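Local coordinates for protein aldehyde dehydrogenase 12 (Zea mays, PDB 6D97) that probably oxidises L-glutamate gamma-semialdehyde to glutamate with NAD+ as the electron acceptor, the last step of proline catabolism in plants, at residues L206-G211 and K521-C526; K132-V137 and A147-S152; A464-V467 and F473-D476. All coordinates share one frame; numbering follows the deposited sequence.

Contact 1: L206-G211 and K521-C526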
# COMPACT_ATOMS: atom_id res chain seq x y z
N LEU A 206 5.29 -4.69 -26.44
CA LEU A 206 3.93 -4.21 -26.17
C LEU A 206 3.76 -3.82 -24.71
O LEU A 206 3.18 -2.77 -24.41
CB LEU A 206 2.90 -5.27 -26.55
CG LEU A 206 1.46 -4.98 -26.12
CD1 LEU A 206 0.91 -3.77 -26.85
CD2 LEU A 206 0.55 -6.18 -26.31
N LEU A 207 4.26 -4.64 -23.79
CA LEU A 207 4.04 -4.39 -22.37
C LEU A 207 4.81 -3.17 -21.89
O LEU A 207 4.32 -2.41 -21.05
CB LEU A 207 4.42 -5.63 -21.55
CG LEU A 207 3.31 -6.64 -21.26
CD1 LEU A 207 2.64 -7.13 -22.53
CD2 LEU A 207 3.85 -7.82 -20.46
N GLN A 208 6.02 -2.96 -22.41
CA GLN A 208 6.77 -1.76 -22.04
C GLN A 208 6.21 -0.53 -22.75
O GLN A 208 6.20 0.57 -22.18
CB GLN A 208 8.26 -1.93 -22.36
CG GLN A 208 8.92 -3.11 -21.65
CD GLN A 208 9.18 -2.85 -20.17
OE1 GLN A 208 8.73 -1.85 -19.60
NE2 GLN A 208 9.92 -3.76 -19.53
N LEU A 209 5.74 -0.70 -23.99
CA LEU A 209 5.13 0.42 -24.72
C LEU A 209 3.91 0.94 -23.98
O LEU A 209 3.78 2.15 -23.76
CB LEU A 209 4.75 -0.02 -26.14
CG LEU A 209 3.89 0.97 -26.92
CD1 LEU A 209 4.71 2.21 -27.25
CD2 LEU A 209 3.36 0.33 -28.19
N MET A 210 3.00 0.04 -23.59
CA MET A 210 1.79 0.48 -22.89
C MET A 210 2.13 1.05 -21.52
O MET A 210 1.54 2.05 -21.10
CB MET A 210 0.80 -0.67 -22.76
CG MET A 210 0.37 -1.27 -24.10
SD MET A 210 -0.26 -0.03 -25.26
CE MET A 210 -1.66 0.62 -24.35
N GLY A 211 3.08 0.43 -20.81
CA GLY A 211 3.50 0.97 -19.52
C GLY A 211 4.00 2.39 -19.63
O GLY A 211 3.62 3.26 -18.84
N LYS A 521 5.10 1.23 -12.77
CA LYS A 521 5.36 2.45 -12.00
C LYS A 521 6.85 2.65 -11.75
O LYS A 521 7.34 3.78 -11.82
CB LYS A 521 4.59 2.41 -10.68
CG LYS A 521 3.08 2.55 -10.84
CD LYS A 521 2.38 2.51 -9.49
CE LYS A 521 1.75 1.16 -9.21
NZ LYS A 521 1.42 0.97 -7.76
N LEU A 522 7.58 1.57 -11.46
CA LEU A 522 9.02 1.70 -11.23
C LEU A 522 9.74 2.14 -12.50
O LEU A 522 10.60 3.03 -12.45
CB LEU A 522 9.59 0.37 -10.73
CG LEU A 522 11.11 0.22 -10.87
CD1 LEU A 522 11.82 1.00 -9.77
CD2 LEU A 522 11.52 -1.24 -10.88
N VAL A 523 9.40 1.55 -13.63
CA VAL A 523 10.16 1.76 -14.85
C VAL A 523 9.79 3.09 -15.51
O VAL A 523 10.66 3.78 -16.06
CB VAL A 523 9.96 0.57 -15.81
CG1 VAL A 523 10.53 0.87 -17.17
CG2 VAL A 523 10.61 -0.68 -15.23
N TRP A 524 8.52 3.47 -15.47
CA TRP A 524 8.00 4.52 -16.34
C TRP A 524 7.54 5.76 -15.59
O TRP A 524 6.91 6.64 -16.20
CB TRP A 524 6.87 3.97 -17.21
CG TRP A 524 7.40 3.00 -18.20
CD1 TRP A 524 7.06 1.68 -18.33
CD2 TRP A 524 8.41 3.26 -19.18
NE1 TRP A 524 7.78 1.11 -19.36
CE2 TRP A 524 8.61 2.06 -19.89
CE3 TRP A 524 9.15 4.39 -19.54
CZ2 TRP A 524 9.53 1.96 -20.94
CZ3 TRP A 524 10.05 4.30 -20.57
CH2 TRP A 524 10.24 3.09 -21.26
N SER A 525 7.83 5.87 -14.30
CA SER A 525 7.55 7.10 -13.58
C SER A 525 8.59 7.29 -12.49
O SER A 525 9.35 6.37 -12.16
CB SER A 525 6.13 7.10 -12.98
OG SER A 525 6.02 6.15 -11.94
N CYS A 526 8.64 8.50 -11.97
CA CYS A 526 9.49 8.84 -10.84
C CYS A 526 8.64 9.51 -9.78
O CYS A 526 7.52 9.94 -10.03
CB CYS A 526 10.64 9.78 -11.26
SG CYS A 526 10.10 11.31 -12.05
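The indole of Trp524 meets the helix 203-214 through Gln208 and Gly211. Val523 CG1, from the preceding residue, covers one face of the indole near its border, 3.4 Å from the plane, while Gln208 OE1 comes to the pyrrole edge, tilted moderately out of the ring plane. There Trp524 NE1 donates a hydrogen bond to Gln208 OE1 (3.1 Å). The N-H...O angle of 144° makes this a bent bond. The donor does lie in the carbonyl plane of the amide, which is turned 72° from the indole. Gln208 reaches this point because its chain bends at chi2 (-75°). At Gly211 the approach is oblique, with Trp524 CD1 3.4 Å from Gly211 C, an approach made against bare backbone. Strand 269-273 of the Rossmann-type sheet adds Leu271, which touches Gln208, Val523 and Trp524. The other end of the amide is used as well: Gln208 NE2 bonds to Gly513 O. With both ends of its amide engaged, Gln208 has its flip state defined, and the buried indole N-H is satisfied where helix 517-524 packs on the cofactor-binding domain.

Contact 2: K132-V137 and A147-S152; sequences KLIQRV and AEVQVS
Ile134 packs against Glu148 and Val149 where two successive helices of the aldehyde dehydrogenase fold, 124-137 and 142-157, pack against each other across a short connection. The contact is small and rests on one branched side chain. Ile134 CD1 meets Val149 CG2 at 4.1 Å, an apolar touch between methyl ends, and lies 4.0 Å from Glu148 CB. The other branch, Ile134 CG2, is 3.8 Å from Glu148 OE2, so the isoleucine crosses the acidic side chain at a slant as well as meeting the valine. CG1 of Ile134 stands opposite the carbonyl carbon (chi1 -73°), and the extended chi2 of 170° carries CD1 across to the second helix.

Glu148 stretches out beyond CG, and its carboxylate is held by partners beyond the two helical segments. OE1 accepts hydrogen bonds from the backbone N atoms of Leu202 and Glu203, at the start of helix 203-214, and OE2 forms a salt bridge with Lys140 in the turn between the paired helices. The N-terminal end of helix 203-214 and the lysine would probably both stabilise the charged carboxylate in its buried setting. Val230 of helix 229-240 and Ala145 also touch Ile134. One turn along from Glu148, Ser152 OG donates to Glu148 O at 2.7 Å, while Ser152 N reaches the same oxygen at 3.1 Å from the opposite face of its carbonyl plane.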
# COMPACT_ATOMS: atom_id res chain seq x y z
N LYS A 132 1.11 -16.93 -35.56
CA LYS A 132 1.77 -17.36 -36.80
C LYS A 132 2.82 -16.35 -37.24
O LYS A 132 3.91 -16.75 -37.68
CB LYS A 132 0.74 -17.56 -37.90
CG LYS A 132 0.46 -19.01 -38.24
CD LYS A 132 -0.95 -19.38 -37.86
CE LYS A 132 -1.31 -20.77 -38.38
NZ LYS A 132 -2.76 -20.90 -38.66
N LEU A 133 2.52 -15.06 -37.14
CA LEU A 133 3.49 -14.04 -37.53
C LEU A 133 4.74 -14.11 -36.66
O LEU A 133 5.86 -13.96 -37.16
CB LEU A 133 2.86 -12.65 -37.46
CG LEU A 133 3.64 -11.53 -38.14
CD1 LEU A 133 3.97 -11.89 -39.56
CD2 LEU A 133 2.84 -10.25 -38.10
N ILE A 134 4.56 -14.32 -35.35
CA ILE A 134 5.69 -14.49 -34.45
C ILE A 134 6.55 -15.66 -34.90
O ILE A 134 7.79 -15.57 -34.95
CB ILE A 134 5.20 -14.68 -33.00
CG1 ILE A 134 4.68 -13.36 -32.43
CG2 ILE A 134 6.30 -15.25 -32.12
CD1 ILE A 134 3.95 -13.52 -31.11
N GLN A 135 5.90 -16.77 -35.25
CA GLN A 135 6.61 -17.98 -35.67
C GLN A 135 7.49 -17.73 -36.89
O GLN A 135 8.58 -18.31 -36.99
CB GLN A 135 5.62 -19.09 -35.99
CG GLN A 135 5.18 -19.92 -34.82
CD GLN A 135 4.41 -21.15 -35.26
OE1 GLN A 135 3.28 -21.05 -35.73
NE2 GLN A 135 5.02 -22.32 -35.10
N ARG A 136 7.04 -16.90 -37.83
CA ARG A 136 7.80 -16.73 -39.06
C ARG A 136 9.10 -15.97 -38.84
O ARG A 136 10.08 -16.22 -39.54
CB ARG A 136 6.94 -16.02 -40.12
CG ARG A 136 5.70 -16.76 -40.60
CD ARG A 136 6.01 -18.11 -41.22
NE ARG A 136 7.04 -18.03 -42.26
CZ ARG A 136 6.80 -17.72 -43.53
NH1 ARG A 136 5.57 -17.46 -43.94
NH2 ARG A 136 7.80 -17.66 -44.40
N VAL A 137 9.13 -15.05 -37.89
CA VAL A 137 10.30 -14.20 -37.69
C VAL A 137 11.15 -14.65 -36.51
O VAL A 137 12.37 -14.56 -36.57
CB VAL A 137 9.87 -12.72 -37.55
CG1 VAL A 137 9.30 -12.23 -38.85
CG2 VAL A 137 8.85 -12.56 -36.43
N ALA A 147 1.38 -18.43 -26.52
CA ALA A 147 1.54 -17.99 -25.14
C ALA A 147 1.96 -16.53 -25.07
O ALA A 147 1.57 -15.80 -24.15
CB ALA A 147 2.56 -18.87 -24.41
N GLU A 148 2.76 -16.08 -26.04
CA GLU A 148 3.14 -14.67 -26.08
C GLU A 148 1.92 -13.79 -26.30
O GLU A 148 1.78 -12.75 -25.64
CB GLU A 148 4.17 -14.45 -27.19
CG GLU A 148 5.44 -13.75 -26.74
CD GLU A 148 6.30 -13.30 -27.89
OE1 GLU A 148 6.36 -12.07 -28.15
OE2 GLU A 148 6.93 -14.17 -28.54
N VAL A 149 1.03 -14.19 -27.20
CA VAL A 149 -0.17 -13.39 -27.45
C VAL A 149 -1.10 -13.44 -26.25
O VAL A 149 -1.74 -12.44 -25.90
CB VAL A 149 -0.87 -13.87 -28.73
CG1 VAL A 149 -1.88 -12.84 -29.18
CG2 VAL A 149 0.16 -14.14 -29.82
N GLN A 150 -1.20 -14.60 -25.60
CA GLN A 150 -2.09 -14.74 -24.45
C GLN A 150 -1.64 -13.86 -23.30
O GLN A 150 -2.46 -13.18 -22.66
CB GLN A 150 -2.16 -16.21 -24.02
CG GLN A 150 -3.04 -17.06 -24.91
CD GLN A 150 -2.81 -18.55 -24.71
OE1 GLN A 150 -1.73 -18.97 -24.31
NE2 GLN A 150 -3.84 -19.35 -24.99
N VAL A 151 -0.33 -13.86 -23.01
CA VAL A 151 0.20 -12.96 -21.98
C VAL A 151 -0.11 -11.51 -22.33
O VAL A 151 -0.56 -10.73 -21.49
CB VAL A 151 1.72 -13.18 -21.81
CG1 VAL A 151 2.32 -12.05 -20.98
CG2 VAL A 151 2.00 -14.53 -21.18
N SER A 152 0.13 -11.14 -23.59
CA SER A 152 -0.17 -9.78 -24.04
C SER A 152 -1.65 -9.46 -23.86
O SER A 152 -2.00 -8.38 -23.38
CB SER A 152 0.23 -9.62 -25.51
OG SER A 152 1.56 -10.05 -25.72

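Contact 3: A464-V467 and F473-D476; sequences AAIV and FLQD
Ile466 on the strand 463-467 and Leu474 on the helix 471-479 bring the two backbones closest, their CA atoms 6.9 Å apart. Strand, helix and the following strand 485-488 make a beta-alpha-beta unit, and this contact fixes its helix against its first strand. Ile466 carries the strand side of the contact, chiefly through its CG2 methyl. That methyl touches Leu474 CD2 at 3.6 Å and Phe473 CE2 at 3.7 Å, and so rests in the angle between two consecutive side chains of the helix.

The Phe473 ring meets the methyl obliquely. Its CG lies opposite the backbone N (chi1 -178°), which brings the CD2-CE2 side of the ring to the isoleucine. The Leu474 and Ile466 side chains lie side by side, pointing in opposite senses, and Leu474 CD2 also comes within 3.9 Å of Ile466 CB and 3.8 Å of Ile466 O.

Further along the same helix, Val477 and Leu478 touch Ile466, and Thr486 reaches it from strand 485-488. Leu474 in turn meets Ala488 of that strand, so the helix bears on both strands of the unit. Gln475 serves a different surface, with its amide hydrogen-bonded to Gly535 O and Arg181 NH1 of the third subunit. Across the strand-helix interface itself no hydrogen bond forms, so the helix is held on the sheet here by close apolar fit.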
# COMPACT_ATOMS: atom_id res chain seq x y z
N ALA A 464 15.66 -18.14 -11.74
CA ALA A 464 16.25 -19.25 -10.99
C ALA A 464 15.11 -20.13 -10.49
O ALA A 464 13.98 -19.67 -10.33
CB ALA A 464 17.10 -18.76 -9.82
N ALA A 465 15.44 -21.39 -10.23
CA ALA A 465 14.48 -22.36 -9.74
C ALA A 465 15.13 -23.23 -8.68
O ALA A 465 16.26 -23.68 -8.84
CB ALA A 465 13.92 -23.24 -10.87
N ILE A 466 14.39 -23.47 -7.59
CA ILE A 466 14.83 -24.33 -6.50
C ILE A 466 13.79 -25.43 -6.40
O ILE A 466 12.70 -25.23 -5.85
CB ILE A 466 14.99 -23.57 -5.18
CG1 ILE A 466 15.71 -22.24 -5.42
CG2 ILE A 466 15.75 -24.42 -4.17
CD1 ILE A 466 15.49 -21.24 -4.33
N VAL A 467 14.12 -26.61 -6.93
CA VAL A 467 13.17 -27.72 -7.01
C VAL A 467 13.31 -28.52 -5.72
O VAL A 467 14.15 -29.41 -5.59
CB VAL A 467 13.40 -28.57 -8.25
CG1 VAL A 467 12.38 -29.70 -8.31
CG2 VAL A 467 13.32 -27.71 -9.51
N PHE A 473 15.46 -26.11 3.41
CA PHE A 473 16.34 -26.01 2.24
C PHE A 473 15.98 -24.79 1.41
O PHE A 473 16.86 -24.03 0.98
CB PHE A 473 16.24 -27.28 1.41
CG PHE A 473 17.15 -27.30 0.21
CD1 PHE A 473 18.47 -27.71 0.32
CD2 PHE A 473 16.67 -26.93 -1.04
CE1 PHE A 473 19.30 -27.74 -0.79
CE2 PHE A 473 17.49 -26.96 -2.15
CZ PHE A 473 18.81 -27.36 -2.03
N LEU A 474 14.69 -24.58 1.16
CA LEU A 474 14.24 -23.45 0.35
C LEU A 474 14.67 -22.13 0.97
O LEU A 474 15.27 -21.29 0.30
CB LEU A 474 12.72 -23.50 0.16
CG LEU A 474 12.14 -24.58 -0.75
CD1 LEU A 474 10.63 -24.48 -0.78
CD2 LEU A 474 12.72 -24.47 -2.15
N GLN A 475 14.37 -21.93 2.26
CA GLN A 475 14.69 -20.65 2.89
C GLN A 475 16.19 -20.43 3.01
O GLN A 475 16.65 -19.29 3.01
CB GLN A 475 14.02 -20.56 4.26
CG GLN A 475 14.73 -21.32 5.37
CD GLN A 475 13.95 -21.28 6.67
OE1 GLN A 475 12.84 -20.75 6.73
NE2 GLN A 475 14.53 -21.85 7.72
N ASP A 476 16.97 -21.52 3.09
CA ASP A 476 18.42 -21.38 3.11
C ASP A 476 18.94 -20.93 1.75
O ASP A 476 19.74 -19.99 1.66
CB ASP A 476 19.06 -22.71 3.53
CG ASP A 476 20.56 -22.59 3.73
OD1 ASP A 476 21.00 -21.61 4.37
OD2 ASP A 476 21.30 -23.49 3.27

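From the N terminus, contact 2 closes first: nine residues, five of them helical, separate 132-137 from 147-152, and the contact pairs two neighbouring helices. Contact 1 then opens at 206-211 and closes only at 521-526, after 309 intervening residues, bringing a helix near the C terminus back to the cofactor-binding domain. Contact 3 is nested inside that long loop as a local closure that lays helix 471-479 on the seven-stranded mixed sheet. Contacts 1 and 2 follow in series and touch directly, Leu206 CD2 lying 3.5 Å from Ser152 CB. Contact 3 stands apart, its nearest atoms about 17 Å from those of either other contact.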